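Local coordinates for protein probable zinc protease PqqL (Escherichia coli, PDB 6OFT) that probably acts as a periplasmic zinc metalloprotease of the M16 family, the chain here being the first half of the full-length protein, at residues K250-N255 with E433-N438; W280-Q285 with D357-R362; N288-E293 with A464-P469; T361-L366 with E400-S405. All blocks are in the same frame, centred on the assembly; numbering follows the deposited sequence.

Overall arrangement
From the N terminus, the domain that carries the predicted zinc site comes first and all four contacts follow it. Contact 1 joins the loop between strands 242-248 and 256-264 to the end of strand 430-436, enclosing contacts 2 and 4. Helix 271-296 gives one side of contact 2 and, further on, of contact 3, which closes the stretch from this helix to the last modelled residues and crosses contacts 1 and 2. Helix 352-371 closes contact 2's loop against helix 271-296 and then meets helix 398-408 in contact 4, closing a 33-residue loop without strands that lies within the loops of contacts 1 and 3. Contacts 2 and 3 touch directly, with centres about 13 Å apart.

Contact 1 of 4, residues K250-N255 with E433-N438; sequences KENRVN and EQMVNN
N255 and N437 meet with their side chains crossing at about a right angle and their amide planes 72° apart. N437 is the hub. With chi1 at 59°, its CG sits between the backbone N and the carbonyl carbon, and the amide turns its two ends to different partners. Its ND2 donates to N252 O at 2.8 Å, a fairly straight bond that lies in the N437 amide plane. Its OD1 accepts from N255 ND2 at 3.0 Å, the donor standing above the carbonyl plane, and takes a weak bond from N438 ND2. N255 ND2 also reaches D328 O, and N438 ND2 reaches D329. Beside this cluster, M435 crosses N252 at about a right angle, its CE 3.5 Å from N252 ND2, which donates to T152 OG1 and to a water 2.9 Å from V436 O. K250 CA makes a CH...O contact of 3.3 Å with N437 O, while its NZ pairs with E439. Strand 430-436 lies between strands 242-248 and 256-264 in the five-stranded sheet, and N438 is the N-cap of helix 439-444, its OD1 bonded to A441 N. At this strand-to-helix junction, neutral amides dominate, and N437 ties N252 O and N255 ND2 to the strand end.

Contact 2 of 4, residues W280-Q285 with D357-R362; sequences WSMLVQ and DVKSTR
S281 meets the end of R362 through its hydroxyl: OG lies in the guanidinium plane and accepts from both terminal nitrogens, 3.1 Å from R362 NH2 and 3.2 Å from R362 NH1. One residue on, M282 supplies the apolar part. Its CG packs on V358 CG1 at 3.8 Å and also stands over one face of the R362 guanidinium, offset toward the rim, while CE at the end of the extended chain reaches K359 CG at 4.0 Å. Q285, a turn beyond S281, points at the other helix. Its CG is anti to the backbone N (chi1 -175°) and the chain runs on extended, sliding past R362 in the opposite direction. OE1 takes R362 NH1 at 2.8 Å, with amide and guanidinium planes only 20° apart, and Q285 NE2 lies 3.9 Å from V358 CG2. W409 adds to the packing on M282 and R362. Segments 280-285 and 357-362 run at 106° to each other, with axes 11.1 Å apart, in the region assigned to the inactive M16 domain. Three bonds therefore hold the R362 guanidinium to the neutral oxygens of S281 and Q285, which solvate the cation and would probably stabilise its charge in this partly buried place without neutralising it.

Contact 3 of 4, residues N288-E293 with A464-P469; sequences NQRLQE and AAYVFP
R290 lays its aliphatic chain over the Y466 ring. R290 CG lies 3.7 Å from the Y466 ring centroid and only 4° off the ring normal, a CH-pi contact over the middle of the face. The two side chains slide past each other in opposite directions, and Y466 CB comes over the centre of the guanidinium. A bend at chi3 (-83°) sets R290 NE, which lies 3.4 Å from Y466 CD2. R290 NH2 forms a salt bridge with E354 and a hydrogen bond to G349 O. The one polar link across the segments is weak: Y466 OH donates to E293 OE1 at 2.7 Å. An alanine in place of Y466 would probably leave R290 CG, CD and NE without the ring face they pack on, and E293 OE1 without its hydroxyl partner. E293 OE2 also approaches F468 CE1 closely, at 3.2 Å, the side chains crossing at about a right angle, and Q289 OE1 is 4.0 Å from F468 CE1. F468 also touches D357 of helix 352-371. This is surface packing of the last modelled residues of the construct, beyond which the full-length chain continues, with Y466 and F468 laid against the long helix 271-296 of the M16 inactive domain.

Contact 4 of 4, residues T361-L366 with E400-S405; sequences TRLTWL and ETYQLS
L366 and Y402 come together through differing first torsions: L366 CG is anti to its carbonyl carbon (chi1 -71°), whereas Y402 CG is anti to its backbone N (chi1 179°), and the ring turns CD1 and CE1 to L366 and L363. The setting is two helices that pack antiparallel, 352-371 and 398-408, with helix 378-391 between them in the chain; segments 361-366 and 400-405 run at 154° to one another with axes 9.7 Å apart. The Y402 ring receives L366 CB at its edge, near the ring plane, with 3.7 Å between L366 CB and Y402 CD1. Farther along the ring, Y402 CE1 stands 3.4 Å from L363 O and also meets the methyl L363 CD2. K367, just after L366, and V370, one turn beyond L366, also touch the tyrosine. A serine in place of Y402 would probably open a gap beside L366 CB and L363, and leave K367 and V370 without the ring that packs on them. The two branches of L366 divide the rest of the contact. CD2 meets T401 CG2 at 3.8 Å, the side chains crossing at about a right angle, while T401 OG1 bonds back to S397 O. L366 CD1 comes 3.4 Å from S405 OG, and S405 CB is 3.9 Å from L363 CD2. F274 of helix 271-296 touches S405 as well, so this small residue sits where three helices meet. Its hydroxyl is occupied within its own helix: S405 OG donates to T401 O at 2.7 Å, approaching from the face opposite to S405 N, so that this one carbonyl oxygen takes two bonds.

Contact 1 of 4, residues K250-N255 with E433-N438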
loop_
_atom_site.group_PDB
_atom_site.type_symbol
_atom_site.label_atom_id
_atom_site.label_comp_id
_atom_site.label_asym_id
_atom_site.label_seq_id
_atom_site.Cartn_x
_atom_site.Cartn_y
_atom_site.Cartn_z
ATOM N N LYS A 250 17.100 -15.003 13.575
ATOM C CA LYS A 250 18.422 -15.359 13.047
ATOM C C LYS A 250 18.528 -15.212 11.532
ATOM O O LYS A 250 19.629 -14.997 11.025
ATOM C CB LYS A 250 18.850 -16.766 13.507
ATOM C CG LYS A 250 18.797 -16.958 15.024
ATOM C CD LYS A 250 20.062 -17.596 15.590
ATOM C CE LYS A 250 19.928 -17.936 17.059
ATOM N NZ LYS A 250 19.795 -16.725 17.918
ATOM N N GLU A 251 17.374 -15.262 10.827
ATOM C CA GLU A 251 17.255 -15.149 9.371
ATOM C C GLU A 251 17.170 -13.702 8.863
ATOM O O GLU A 251 17.337 -13.482 7.663
ATOM C CB GLU A 251 16.084 -16.000 8.838
ATOM C CG GLU A 251 16.343 -17.496 8.956
ATOM C CD GLU A 251 15.509 -18.430 8.099
ATOM O OE1 GLU A 251 14.535 -17.969 7.460
ATOM O OE2 GLU A 251 15.833 -19.639 8.074
ATOM N N ASN A 252 16.922 -12.719 9.764
ATOM C CA ASN A 252 16.892 -11.298 9.404
ATOM C C ASN A 252 18.334 -10.843 9.155
ATOM O O ASN A 252 19.245 -11.298 9.854
ATOM C CB ASN A 252 16.199 -10.459 10.485
ATOM C CG ASN A 252 14.691 -10.580 10.487
ATOM O OD1 ASN A 252 14.062 -11.012 9.510
ATOM N ND2 ASN A 252 14.067 -10.170 11.580
ATOM N N ARG A 253 18.554 -10.008 8.130
ATOM C CA ARG A 253 19.911 -9.626 7.733
ATOM C C ARG A 253 20.447 -8.313 8.343
ATOM O O ARG A 253 21.663 -8.109 8.353
ATOM C CB ARG A 253 20.036 -9.594 6.196
ATOM C CG ARG A 253 19.163 -8.544 5.504
ATOM C CD ARG A 253 19.554 -8.367 4.047
ATOM N NE ARG A 253 19.269 -7.012 3.570
ATOM C CZ ARG A 253 20.150 -6.017 3.564
ATOM N NH1 ARG A 253 21.391 -6.215 3.998
ATOM N NH2 ARG A 253 19.801 -4.817 3.119
ATOM N N VAL A 254 19.557 -7.436 8.843
ATOM C CA VAL A 254 19.944 -6.126 9.376
ATOM C C VAL A 254 19.519 -5.932 10.840
ATOM O O VAL A 254 18.351 -6.125 11.181
ATOM C CB VAL A 254 19.414 -4.990 8.445
ATOM C CG1 VAL A 254 19.633 -3.607 9.045
ATOM C CG2 VAL A 254 20.045 -5.068 7.052
ATOM N N ASN A 255 20.478 -5.537 11.693
ATOM C CA ASN A 255 20.216 -5.214 13.090
ATOM C C ASN A 255 20.005 -3.716 13.170
ATOM O O ASN A 255 20.595 -2.983 12.383
ATOM C CB ASN A 255 21.361 -5.652 14.001
ATOM C CG ASN A 255 21.549 -7.151 14.058
ATOM O OD1 ASN A 255 20.595 -7.942 14.083
ATOM N ND2 ASN A 255 22.795 -7.576 14.076
ATOM N N GLU A 433 11.442 -0.107 18.756
ATOM C CA GLU A 433 11.677 -1.448 18.265
ATOM C C GLU A 433 13.132 -1.697 17.895
ATOM O O GLU A 433 13.740 -0.900 17.191
ATOM C CB GLU A 433 10.766 -1.719 17.061
ATOM C CG GLU A 433 10.829 -3.137 16.527
ATOM C CD GLU A 433 10.284 -3.193 15.121
ATOM O OE1 GLU A 433 9.054 -3.365 14.975
ATOM O OE2 GLU A 433 11.074 -3.020 14.167
ATOM N N GLN A 434 13.664 -2.832 18.341
ATOM C CA GLN A 434 15.006 -3.271 17.995
ATOM C C GLN A 434 14.926 -4.594 17.272
ATOM O O GLN A 434 14.087 -5.423 17.601
ATOM C CB GLN A 434 15.914 -3.379 19.222
ATOM C CG GLN A 434 16.501 -2.026 19.623
ATOM C CD GLN A 434 17.094 -2.039 21.000
ATOM O OE1 GLN A 434 18.294 -1.837 21.188
ATOM N NE2 GLN A 434 16.265 -2.257 21.997
ATOM N N MET A 435 15.809 -4.792 16.296
ATOM C CA MET A 435 15.879 -6.024 15.519
ATOM C C MET A 435 17.252 -6.621 15.715
ATOM O O MET A 435 18.246 -5.909 15.594
ATOM C CB MET A 435 15.572 -5.749 14.045
ATOM C CG MET A 435 14.098 -5.528 13.797
ATOM S SD MET A 435 13.684 -5.071 12.102
ATOM C CE MET A 435 14.056 -6.643 11.219
ATOM N N VAL A 436 17.294 -7.893 16.154
ATOM C CA VAL A 436 18.527 -8.639 16.446
ATOM C C VAL A 436 18.527 -9.995 15.717
ATOM O O VAL A 436 17.463 -10.598 15.551
ATOM C CB VAL A 436 18.858 -8.753 17.960
ATOM C CG1 VAL A 436 19.155 -7.383 18.553
ATOM C CG2 VAL A 436 17.749 -9.454 18.749
ATOM N N ASN A 437 19.702 -10.439 15.236
ATOM C CA ASN A 437 19.787 -11.699 14.479
ATOM C C ASN A 437 20.800 -12.713 15.038
ATOM O O ASN A 437 21.005 -13.770 14.445
ATOM C CB ASN A 437 20.035 -11.429 12.983
ATOM C CG ASN A 437 21.283 -10.654 12.639
ATOM O OD1 ASN A 437 22.188 -10.445 13.459
ATOM N ND2 ASN A 437 21.347 -10.211 11.399
ATOM N N ASN A 438 21.412 -12.399 16.178
ATOM C CA ASN A 438 22.364 -13.271 16.874
ATOM C C ASN A 438 22.318 -12.927 18.354
ATOM O O ASN A 438 21.737 -11.897 18.721
ATOM C CB ASN A 438 23.784 -13.172 16.283
ATOM C CG ASN A 438 24.415 -11.807 16.383
ATOM O OD1 ASN A 438 24.910 -11.401 17.442
ATOM N ND2 ASN A 438 24.426 -11.075 15.282
HETATM O O HOH W 1 15.484 -9.254 13.828
#

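Contact 2 of 4, residues W280-Q285 with D357-R362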
loop_
_atom_site.group_PDB
_atom_site.type_symbol
_atom_site.label_atom_id
_atom_site.label_comp_id
_atom_site.label_asym_id
_atom_site.label_seq_id
_atom_site.Cartn_x
_atom_site.Cartn_y
_atom_site.Cartn_z
ATOM N N TRP A 280 4.160 15.907 6.003
ATOM C CA TRP A 280 4.659 14.649 6.594
ATOM C C TRP A 280 5.753 14.053 5.726
ATOM O O TRP A 280 6.743 13.569 6.258
ATOM C CB TRP A 280 3.549 13.600 6.829
ATOM C CG TRP A 280 2.549 13.959 7.885
ATOM C CD1 TRP A 280 1.199 14.063 7.724
ATOM C CD2 TRP A 280 2.820 14.297 9.257
ATOM N NE1 TRP A 280 0.608 14.448 8.908
ATOM C CE2 TRP A 280 1.581 14.605 9.864
ATOM C CE3 TRP A 280 3.997 14.369 10.038
ATOM C CZ2 TRP A 280 1.478 14.972 11.216
ATOM C CZ3 TRP A 280 3.902 14.758 11.365
ATOM C CH2 TRP A 280 2.654 15.040 11.948
ATOM N N SER A 281 5.575 14.106 4.394
ATOM C CA SER A 281 6.505 13.613 3.379
ATOM C C SER A 281 7.827 14.377 3.435
ATOM O O SER A 281 8.891 13.773 3.299
ATOM C CB SER A 281 5.881 13.750 1.993
ATOM O OG SER A 281 6.790 13.364 0.976
ATOM N N MET A 282 7.757 15.704 3.640
ATOM C CA MET A 282 8.945 16.543 3.730
ATOM C C MET A 282 9.700 16.333 5.019
ATOM O O MET A 282 10.920 16.282 4.962
ATOM C CB MET A 282 8.627 18.005 3.484
ATOM C CG MET A 282 8.587 18.293 2.006
ATOM S SD MET A 282 8.223 19.990 1.663
ATOM C CE MET A 282 7.863 19.866 -0.040
ATOM N N LEU A 283 8.988 16.131 6.158
ATOM C CA LEU A 283 9.624 15.840 7.452
ATOM C C LEU A 283 10.429 14.550 7.354
ATOM O O LEU A 283 11.562 14.500 7.828
ATOM C CB LEU A 283 8.596 15.747 8.590
ATOM C CG LEU A 283 8.110 17.062 9.208
ATOM C CD1 LEU A 283 7.058 16.802 10.242
ATOM C CD2 LEU A 283 9.260 17.866 9.848
ATOM N N VAL A 284 9.851 13.532 6.679
ATOM C CA VAL A 284 10.436 12.210 6.416
ATOM C C VAL A 284 11.684 12.391 5.539
ATOM O O VAL A 284 12.766 11.924 5.916
ATOM C CB VAL A 284 9.361 11.245 5.804
ATOM C CG1 VAL A 284 9.978 10.113 4.985
ATOM C CG2 VAL A 284 8.432 10.692 6.880
ATOM N N GLN A 285 11.551 13.121 4.413
ATOM C CA GLN A 285 12.671 13.369 3.509
ATOM C C GLN A 285 13.813 14.151 4.169
ATOM O O GLN A 285 14.974 13.805 3.961
ATOM C CB GLN A 285 12.230 14.067 2.211
ATOM C CG GLN A 285 13.398 14.206 1.208
ATOM C CD GLN A 285 12.993 14.610 -0.184
ATOM O OE1 GLN A 285 11.810 14.610 -0.541
ATOM N NE2 GLN A 285 13.982 14.953 -1.007
ATOM N N ASP A 357 16.344 23.130 -0.484
ATOM C CA ASP A 357 16.939 22.055 -1.285
ATOM C C ASP A 357 15.958 20.887 -1.506
ATOM O O ASP A 357 15.938 20.331 -2.592
ATOM C CB ASP A 357 18.250 21.554 -0.678
ATOM C CG ASP A 357 18.958 20.526 -1.548
ATOM O OD1 ASP A 357 19.392 20.889 -2.671
ATOM O OD2 ASP A 357 19.073 19.364 -1.113
ATOM N N VAL A 358 15.155 20.518 -0.500
ATOM C CA VAL A 358 14.157 19.442 -0.637
ATOM C C VAL A 358 13.117 19.830 -1.711
ATOM O O VAL A 358 12.896 19.059 -2.640
ATOM C CB VAL A 358 13.552 19.008 0.725
ATOM C CG1 VAL A 358 12.137 18.428 0.579
ATOM C CG2 VAL A 358 14.463 17.996 1.402
ATOM N N LYS A 359 12.565 21.060 -1.627
ATOM C CA LYS A 359 11.604 21.603 -2.583
ATOM C C LYS A 359 12.158 21.660 -4.024
ATOM O O LYS A 359 11.540 21.081 -4.922
ATOM C CB LYS A 359 11.118 22.984 -2.138
ATOM C CG LYS A 359 10.217 22.950 -0.907
ATOM C CD LYS A 359 9.811 24.355 -0.556
ATOM C CE LYS A 359 8.888 24.400 0.629
ATOM N NZ LYS A 359 8.480 25.799 0.904
ATOM N N SER A 360 13.309 22.328 -4.237
ATOM C CA SER A 360 13.936 22.455 -5.559
ATOM C C SER A 360 14.279 21.119 -6.234
ATOM O O SER A 360 14.085 21.009 -7.447
ATOM C CB SER A 360 15.165 23.362 -5.510
ATOM O OG SER A 360 16.258 22.759 -4.841
ATOM N N THR A 361 14.772 20.118 -5.476
ATOM C CA THR A 361 15.120 18.800 -6.044
ATOM C C THR A 361 13.876 17.968 -6.386
ATOM O O THR A 361 13.907 17.181 -7.339
ATOM C CB THR A 361 16.088 18.018 -5.145
ATOM O OG1 THR A 361 15.505 17.858 -3.853
ATOM C CG2 THR A 361 17.455 18.667 -5.052
ATOM N N ARG A 362 12.790 18.142 -5.601
ATOM C CA ARG A 362 11.507 17.478 -5.834
ATOM C C ARG A 362 10.829 18.109 -7.044
ATOM O O ARG A 362 10.343 17.379 -7.901
ATOM C CB ARG A 362 10.604 17.540 -4.591
ATOM C CG ARG A 362 10.904 16.471 -3.564
ATOM C CD ARG A 362 10.317 16.819 -2.216
ATOM N NE ARG A 362 8.899 16.492 -2.140
ATOM C CZ ARG A 362 8.348 15.691 -1.235
ATOM N NH1 ARG A 362 9.096 15.124 -0.292
ATOM N NH2 ARG A 362 7.048 15.458 -1.256
#

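Contact 3 of 4, residues N288-E293 with A464-P469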
loop_
_atom_site.group_PDB
_atom_site.type_symbol
_atom_site.label_atom_id
_atom_site.label_comp_id
_atom_site.label_asym_id
_atom_site.label_seq_id
_atom_site.Cartn_x
_atom_site.Cartn_y
_atom_site.Cartn_z
ATOM N N ASN A 288 15.863 11.872 6.375
ATOM C CA ASN A 288 16.640 11.026 5.459
ATOM C C ASN A 288 17.844 11.764 4.915
ATOM O O ASN A 288 18.945 11.216 4.922
ATOM C CB ASN A 288 15.753 10.517 4.302
ATOM C CG ASN A 288 14.752 9.489 4.755
ATOM O OD1 ASN A 288 14.884 8.948 5.844
ATOM N ND2 ASN A 288 13.734 9.189 3.939
ATOM N N GLN A 289 17.618 13.006 4.441
ATOM C CA GLN A 289 18.624 13.919 3.891
ATOM C C GLN A 289 19.725 14.152 4.930
ATOM O O GLN A 289 20.879 13.838 4.647
ATOM C CB GLN A 289 17.954 15.243 3.437
ATOM C CG GLN A 289 18.904 16.322 2.911
ATOM C CD GLN A 289 18.177 17.454 2.215
ATOM O OE1 GLN A 289 17.947 18.528 2.784
ATOM N NE2 GLN A 289 17.818 17.245 0.953
ATOM N N ARG A 290 19.363 14.601 6.154
ATOM C CA ARG A 290 20.336 14.853 7.220
ATOM C C ARG A 290 21.162 13.630 7.573
ATOM O O ARG A 290 22.380 13.740 7.605
ATOM C CB ARG A 290 19.699 15.470 8.469
ATOM C CG ARG A 290 20.726 16.299 9.231
ATOM C CD ARG A 290 20.151 16.969 10.438
ATOM N NE ARG A 290 19.479 18.218 10.097
ATOM C CZ ARG A 290 18.837 18.964 10.983
ATOM N NH1 ARG A 290 18.796 18.604 12.258
ATOM N NH2 ARG A 290 18.234 20.079 10.604
ATOM N N LEU A 291 20.522 12.458 7.774
ATOM C CA LEU A 291 21.237 11.219 8.087
ATOM C C LEU A 291 22.234 10.826 6.986
ATOM O O LEU A 291 23.374 10.471 7.303
ATOM C CB LEU A 291 20.259 10.064 8.382
ATOM C CG LEU A 291 20.882 8.764 8.919
ATOM C CD1 LEU A 291 21.531 8.966 10.292
ATOM C CD2 LEU A 291 19.850 7.665 8.999
ATOM N N GLN A 292 21.811 10.905 5.706
ATOM C CA GLN A 292 22.656 10.579 4.556
ATOM C C GLN A 292 23.826 11.545 4.397
ATOM O O GLN A 292 24.901 11.116 3.977
ATOM C CB GLN A 292 21.845 10.494 3.256
ATOM C CG GLN A 292 21.053 9.194 3.100
ATOM C CD GLN A 292 21.918 7.950 3.169
ATOM O OE1 GLN A 292 21.817 7.147 4.107
ATOM N NE2 GLN A 292 22.794 7.766 2.183
ATOM N N GLU A 293 23.624 12.834 4.748
ATOM C CA GLU A 293 24.650 13.882 4.688
ATOM C C GLU A 293 25.710 13.614 5.757
ATOM O O GLU A 293 26.903 13.771 5.484
ATOM C CB GLU A 293 24.027 15.273 4.909
ATOM C CG GLU A 293 23.205 15.827 3.754
ATOM C CD GLU A 293 22.306 17.016 4.073
ATOM O OE1 GLU A 293 21.881 17.167 5.243
ATOM O OE2 GLU A 293 22.017 17.798 3.138
ATOM N N ALA A 464 24.291 21.233 19.028
ATOM C CA ALA A 464 24.542 22.242 17.996
ATOM C C ALA A 464 23.640 22.083 16.777
ATOM O O ALA A 464 23.298 20.955 16.390
ATOM C CB ALA A 464 26.004 22.210 17.575
ATOM N N ALA A 465 23.260 23.232 16.173
ATOM C CA ALA A 465 22.412 23.296 14.988
ATOM C C ALA A 465 23.147 22.711 13.804
ATOM O O ALA A 465 24.347 22.943 13.641
ATOM C CB ALA A 465 22.023 24.735 14.694
ATOM N N TYR A 466 22.443 21.915 13.005
ATOM C CA TYR A 466 23.036 21.318 11.823
ATOM C C TYR A 466 23.145 22.368 10.716
ATOM O O TYR A 466 22.217 23.151 10.503
ATOM C CB TYR A 466 22.223 20.102 11.355
ATOM C CG TYR A 466 22.737 19.505 10.064
ATOM C CD1 TYR A 466 23.809 18.618 10.062
ATOM C CD2 TYR A 466 22.180 19.861 8.840
ATOM C CE1 TYR A 466 24.307 18.091 8.874
ATOM C CE2 TYR A 466 22.665 19.338 7.646
ATOM C CZ TYR A 466 23.721 18.444 7.668
ATOM O OH TYR A 466 24.181 17.930 6.485
ATOM N N VAL A 467 24.280 22.373 10.005
ATOM C CA VAL A 467 24.493 23.308 8.906
ATOM C C VAL A 467 24.512 22.561 7.574
ATOM O O VAL A 467 25.333 21.661 7.375
ATOM C CB VAL A 467 25.719 24.239 9.111
ATOM C CG1 VAL A 467 25.906 25.181 7.922
ATOM C CG2 VAL A 467 25.590 25.040 10.404
ATOM N N PHE A 468 23.582 22.937 6.673
ATOM C CA PHE A 468 23.466 22.374 5.329
ATOM C C PHE A 468 24.746 22.711 4.529
ATOM O O PHE A 468 25.166 23.873 4.539
ATOM C CB PHE A 468 22.207 22.921 4.630
ATOM C CG PHE A 468 21.947 22.383 3.241
ATOM C CD1 PHE A 468 21.453 21.097 3.056
ATOM C CD2 PHE A 468 22.170 23.174 2.121
ATOM C CE1 PHE A 468 21.204 20.606 1.772
ATOM C CE2 PHE A 468 21.920 22.683 0.837
ATOM C CZ PHE A 468 21.447 21.399 0.672
ATOM N N PRO A 469 25.419 21.710 3.900
ATOM C CA PRO A 469 26.666 22.008 3.167
ATOM C C PRO A 469 26.434 22.719 1.834
ATOM O O PRO A 469 25.498 22.396 1.105
ATOM C CB PRO A 469 27.312 20.626 2.971
ATOM C CG PRO A 469 26.441 19.644 3.726
ATOM C CD PRO A 469 25.093 20.274 3.822
#

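Contact 4 of 4, residues T361-L366 with E400-S405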
loop_
_atom_site.group_PDB
_atom_site.type_symbol
_atom_site.label_atom_id
_atom_site.label_comp_id
_atom_site.label_asym_id
_atom_site.label_seq_id
_atom_site.Cartn_x
_atom_site.Cartn_y
_atom_site.Cartn_z
ATOM N N THR A 361 14.772 20.118 -5.476
ATOM C CA THR A 361 15.120 18.800 -6.044
ATOM C C THR A 361 13.876 17.968 -6.386
ATOM O O THR A 361 13.907 17.181 -7.339
ATOM C CB THR A 361 16.088 18.018 -5.145
ATOM O OG1 THR A 361 15.505 17.858 -3.853
ATOM C CG2 THR A 361 17.455 18.667 -5.052
ATOM N N ARG A 362 12.790 18.142 -5.601
ATOM C CA ARG A 362 11.507 17.478 -5.834
ATOM C C ARG A 362 10.829 18.109 -7.044
ATOM O O ARG A 362 10.343 17.379 -7.901
ATOM C CB ARG A 362 10.604 17.540 -4.591
ATOM C CG ARG A 362 10.904 16.471 -3.564
ATOM C CD ARG A 362 10.317 16.819 -2.216
ATOM N NE ARG A 362 8.899 16.492 -2.140
ATOM C CZ ARG A 362 8.348 15.691 -1.235
ATOM N NH1 ARG A 362 9.096 15.124 -0.292
ATOM N NH2 ARG A 362 7.048 15.458 -1.256
ATOM N N LEU A 363 10.853 19.455 -7.150
ATOM C CA LEU A 363 10.282 20.155 -8.300
ATOM C C LEU A 363 11.028 19.824 -9.594
ATOM O O LEU A 363 10.389 19.722 -10.637
ATOM C CB LEU A 363 10.237 21.676 -8.088
ATOM C CG LEU A 363 9.230 22.197 -7.051
ATOM C CD1 LEU A 363 9.496 23.662 -6.740
ATOM C CD2 LEU A 363 7.778 21.968 -7.495
ATOM N N THR A 364 12.371 19.653 -9.526
ATOM C CA THR A 364 13.192 19.267 -10.691
ATOM C C THR A 364 12.711 17.887 -11.190
ATOM O O THR A 364 12.502 17.710 -12.394
ATOM C CB THR A 364 14.695 19.272 -10.338
ATOM O OG1 THR A 364 15.069 20.581 -9.919
ATOM C CG2 THR A 364 15.579 18.828 -11.507
ATOM N N TRP A 365 12.516 16.936 -10.253
ATOM C CA TRP A 365 12.023 15.590 -10.531
ATOM C C TRP A 365 10.610 15.650 -11.120
ATOM O O TRP A 365 10.319 14.955 -12.097
ATOM C CB TRP A 365 12.019 14.721 -9.255
ATOM C CG TRP A 365 11.751 13.271 -9.554
ATOM C CD1 TRP A 365 12.675 12.323 -9.881
ATOM C CD2 TRP A 365 10.465 12.636 -9.669
ATOM N NE1 TRP A 365 12.050 11.129 -10.166
ATOM C CE2 TRP A 365 10.695 11.289 -10.031
ATOM C CE3 TRP A 365 9.139 13.069 -9.484
ATOM C CZ2 TRP A 365 9.648 10.376 -10.228
ATOM C CZ3 TRP A 365 8.103 12.167 -9.683
ATOM C CH2 TRP A 365 8.362 10.836 -10.047
ATOM N N LEU A 366 9.736 16.476 -10.516
ATOM C CA LEU A 366 8.352 16.624 -10.949
ATOM C C LEU A 366 8.251 17.186 -12.344
ATOM O O LEU A 366 7.439 16.689 -13.135
ATOM C CB LEU A 366 7.505 17.423 -9.939
ATOM C CG LEU A 366 7.199 16.710 -8.629
ATOM C CD1 LEU A 366 6.557 17.639 -7.650
ATOM C CD2 LEU A 366 6.336 15.455 -8.847
ATOM N N GLU A 400 -0.510 18.448 -13.191
ATOM C CA GLU A 400 -1.210 18.964 -12.005
ATOM C C GLU A 400 -0.350 18.821 -10.755
ATOM O O GLU A 400 -0.296 19.755 -9.951
ATOM C CB GLU A 400 -2.575 18.283 -11.809
ATOM C CG GLU A 400 -3.316 18.658 -10.528
ATOM C CD GLU A 400 -3.824 20.081 -10.347
ATOM O OE1 GLU A 400 -4.488 20.342 -9.319
ATOM O OE2 GLU A 400 -3.565 20.939 -11.218
ATOM N N THR A 401 0.323 17.654 -10.586
ATOM C CA THR A 401 1.202 17.384 -9.437
ATOM C C THR A 401 2.305 18.445 -9.380
ATOM O O THR A 401 2.540 19.023 -8.327
ATOM C CB THR A 401 1.747 15.947 -9.496
ATOM O OG1 THR A 401 0.647 15.044 -9.564
ATOM C CG2 THR A 401 2.595 15.592 -8.298
ATOM N N TYR A 402 2.935 18.732 -10.517
ATOM C CA TYR A 402 3.981 19.752 -10.628
ATOM C C TYR A 402 3.485 21.178 -10.277
ATOM O O TYR A 402 4.122 21.861 -9.463
ATOM C CB TYR A 402 4.619 19.694 -12.032
ATOM C CG TYR A 402 5.696 20.733 -12.253
ATOM C CD1 TYR A 402 6.844 20.755 -11.464
ATOM C CD2 TYR A 402 5.579 21.681 -13.266
ATOM C CE1 TYR A 402 7.837 21.712 -11.660
ATOM C CE2 TYR A 402 6.568 22.643 -13.473
ATOM C CZ TYR A 402 7.694 22.656 -12.663
ATOM O OH TYR A 402 8.684 23.581 -12.871
ATOM N N GLN A 403 2.373 21.628 -10.914
ATOM C CA GLN A 403 1.753 22.946 -10.692
ATOM C C GLN A 403 1.275 23.107 -9.232
ATOM O O GLN A 403 1.571 24.129 -8.607
ATOM C CB GLN A 403 0.579 23.173 -11.660
ATOM C CG GLN A 403 0.981 23.469 -13.107
ATOM C CD GLN A 403 -0.196 23.800 -14.022
ATOM O OE1 GLN A 403 -0.069 24.579 -14.976
ATOM N NE2 GLN A 403 -1.364 23.211 -13.777
ATOM N N LEU A 404 0.586 22.085 -8.677
ATOM C CA LEU A 404 0.107 22.098 -7.285
ATOM C C LEU A 404 1.249 22.227 -6.303
ATOM O O LEU A 404 1.112 22.960 -5.334
ATOM C CB LEU A 404 -0.671 20.820 -6.925
ATOM C CG LEU A 404 -2.159 20.760 -7.181
ATOM C CD1 LEU A 404 -2.704 19.395 -6.769
ATOM C CD2 LEU A 404 -2.925 21.881 -6.452
ATOM N N SER A 405 2.348 21.470 -6.516
ATOM C CA SER A 405 3.541 21.491 -5.662
ATOM C C SER A 405 4.196 22.862 -5.693
ATOM O O SER A 405 4.460 23.412 -4.633
ATOM C CB SER A 405 4.540 20.423 -6.092
ATOM O OG SER A 405 3.951 19.137 -6.021
#